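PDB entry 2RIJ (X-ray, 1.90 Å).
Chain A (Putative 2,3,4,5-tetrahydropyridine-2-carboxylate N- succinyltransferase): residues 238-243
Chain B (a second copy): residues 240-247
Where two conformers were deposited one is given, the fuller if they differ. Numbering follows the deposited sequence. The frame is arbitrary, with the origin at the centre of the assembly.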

# COMPACT_ATOMS: atom_id res chain seq x y z
N ILE A 238 -26.96 8.14 28.58
CA ILE A 238 -27.19 8.46 27.15
C ILE A 238 -26.97 9.96 26.94
O ILE A 238 -27.75 10.83 27.39
CB ILE A 238 -28.61 8.11 26.68
CG1 ILE A 238 -29.03 6.68 27.18
CG2 ILE A 238 -28.72 8.23 25.15
CD1 ILE A 238 -28.07 5.56 26.67
N MSE A 239 -25.94 10.26 26.19
CA MSE A 239 -25.57 11.67 25.87
C MSE A 239 -26.42 12.06 24.68
O MSE A 239 -26.90 11.18 23.96
CB MSE A 239 -24.10 11.82 25.54
CG MSE A 239 -23.17 11.50 26.68
SE MSE A 239 -23.42 12.61 28.25
CE MSE A 239 -22.83 14.42 27.56
N PRO A 240 -26.66 13.38 24.48
CA PRO A 240 -27.62 13.79 23.44
C PRO A 240 -27.13 14.09 22.03
O PRO A 240 -27.97 14.14 21.13
CB PRO A 240 -28.22 15.07 24.04
CG PRO A 240 -27.21 15.63 24.90
CD PRO A 240 -26.23 14.53 25.29
N GLY A 241 -25.83 14.25 21.82
CA GLY A 241 -25.30 14.71 20.54
C GLY A 241 -25.71 13.89 19.32
O GLY A 241 -26.25 14.42 18.38
N ALA A 242 -25.41 12.60 19.32
CA ALA A 242 -25.59 11.78 18.13
C ALA A 242 -25.94 10.35 18.48
O ALA A 242 -25.68 9.46 17.71
CB ALA A 242 -24.33 11.85 17.23
N SER A 243 -26.53 10.17 19.66
CA SER A 243 -26.88 8.87 20.19
C SER A 243 -28.26 8.42 19.80
O SER A 243 -29.11 9.20 19.37
CB SER A 243 -26.84 8.89 21.72
OG SER A 243 -25.69 9.57 22.21
N PRO B 240 -28.57 21.39 14.67
CA PRO B 240 -29.12 20.33 15.54
C PRO B 240 -28.85 18.87 15.21
O PRO B 240 -29.06 18.03 16.09
CB PRO B 240 -30.63 20.60 15.47
CG PRO B 240 -30.87 21.22 14.19
CD PRO B 240 -29.58 21.83 13.69
N GLY B 241 -28.39 18.55 14.01
CA GLY B 241 -28.28 17.17 13.56
C GLY B 241 -27.47 16.24 14.45
O GLY B 241 -27.97 15.22 14.88
N ALA B 242 -26.22 16.56 14.70
CA ALA B 242 -25.32 15.65 15.38
C ALA B 242 -24.29 16.39 16.22
O ALA B 242 -23.23 15.87 16.46
CB ALA B 242 -24.63 14.70 14.36
N SER B 243 -24.64 17.61 16.63
CA SER B 243 -23.78 18.48 17.38
C SER B 243 -23.89 18.30 18.87
O SER B 243 -24.84 17.73 19.39
CB SER B 243 -24.11 19.94 17.08
OG SER B 243 -24.31 20.17 15.70
N TYR B 244 -22.94 18.88 19.57
CA TYR B 244 -23.04 19.00 21.01
C TYR B 244 -21.99 20.02 21.47
O TYR B 244 -20.92 20.08 20.91
CB TYR B 244 -22.81 17.69 21.73
CG TYR B 244 -23.30 17.71 23.18
CD1 TYR B 244 -24.62 17.95 23.46
CD2 TYR B 244 -22.43 17.51 24.26
CE1 TYR B 244 -25.09 18.02 24.73
CE2 TYR B 244 -22.91 17.54 25.57
CZ TYR B 244 -24.23 17.80 25.80
OH TYR B 244 -24.72 17.83 27.07
N VAL B 245 -22.35 20.81 22.47
CA VAL B 245 -21.37 21.60 23.26
C VAL B 245 -21.60 21.29 24.75
O VAL B 245 -22.67 21.59 25.34
CB VAL B 245 -21.44 23.05 23.01
CG1 VAL B 245 -20.22 23.78 23.65
CG2 VAL B 245 -21.55 23.34 21.45
N ASN B 246 -20.61 20.66 25.34
CA ASN B 246 -20.67 20.28 26.73
C ASN B 246 -20.27 21.47 27.64
O ASN B 246 -19.89 22.58 27.17
CB ASN B 246 -19.75 19.08 26.94
CG ASN B 246 -20.20 18.15 28.08
OD1 ASN B 246 -20.90 18.55 28.98
ND2 ASN B 246 -19.83 16.88 27.99
N PHE B 247 -20.40 21.28 28.94
CA PHE B 247 -19.99 22.33 29.86
C PHE B 247 -18.48 22.52 29.82
O PHE B 247 -17.72 21.57 29.48
CB PHE B 247 -20.48 22.05 31.28
CG PHE B 247 -19.70 21.03 32.00
CD1 PHE B 247 -20.06 19.72 31.93
CD2 PHE B 247 -18.62 21.38 32.78
CE1 PHE B 247 -19.36 18.75 32.62
CE2 PHE B 247 -17.92 20.43 33.49
CZ PHE B 247 -18.27 19.12 33.39

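The two stretches come from two copies of one protein, yet they do not meet as equivalents throughout. Ala A242 lies across from Ala B242, their CA atoms 4.8 Å apart, while Gly A241 comes to within 4.9 Å of Tyr B244, CA to CA. No hydrogen bond crosses between them; the backbones are joined instead by two weaker CA-H...O contacts. In one, Ala B242 CA lies 3.4 Å from Gly A241 O, with an angle of 144° at the hydrogen. In the other, Gly A241 CA lies 3.3 Å from Ser B243 O, with an angle of 132°. A CA hydrogen is slightly polarized by the neighbouring peptide groups, so each contact gives a carbonyl oxygen a modestly favourable partner, and Gly A241 takes part in both, once through its oxygen and once through its CA.

Glycine suits this position because the chains approach so closely. A CB built on Gly A241 would point toward chain B and would sit 3.3 Å from Tyr B244 CB and 3.4 Å from Ser B243 O, the first a tight carbon-carbon approach. Without it, Gly A241 CA can lie 4.1 Å from Tyr B244 CB. Next along the chain, alanine's short side chain lets the two chains meet methyl to methyl: Ala A242 CB and Ala B242 CB are 4.1 Å apart, an ordinary van der Waals distance between methyl groups.

Tyr B244 is the main side chain that chain B contributes. Its CA-to-CB bond points toward chain A, and chi1 is in the t well. Three successive residues of chain A, Met A239, Pro A240 and Gly A241, approach its ring obliquely. Pro A240 CG comes within 3.2 Å of Tyr B244 CE1, a very close approach, and Pro A240 CD lies 4.1 Å from the ring centroid, 29° off the normal, in an off-centre CH-pi contact. Proline is apt here, since its compact ring presents CH groups to the aromatic system. The CA-to-CB bond of Met A239, a selenomethionine, points toward chain B, and its CE lies 3.7 Å from Tyr B244 CE2. With all three chi angles in the m well, its flexible, apolar chain carries the terminal methyl to the tyrosine ring and also to within 3.9 Å of Asn B246 ND2.

Two polar side chains make hydrogen bonds within their own stretches. Ser A243 OG donates a hydrogen bond to Met A239 O, 2.7 Å away, tying together the two ends of the turn that carries Pro A240 and Gly A241. Asn B246 OD1 accepts one from Phe B247 N at 2.8 Å and is also hydrogen-bonded elsewhere in the structure.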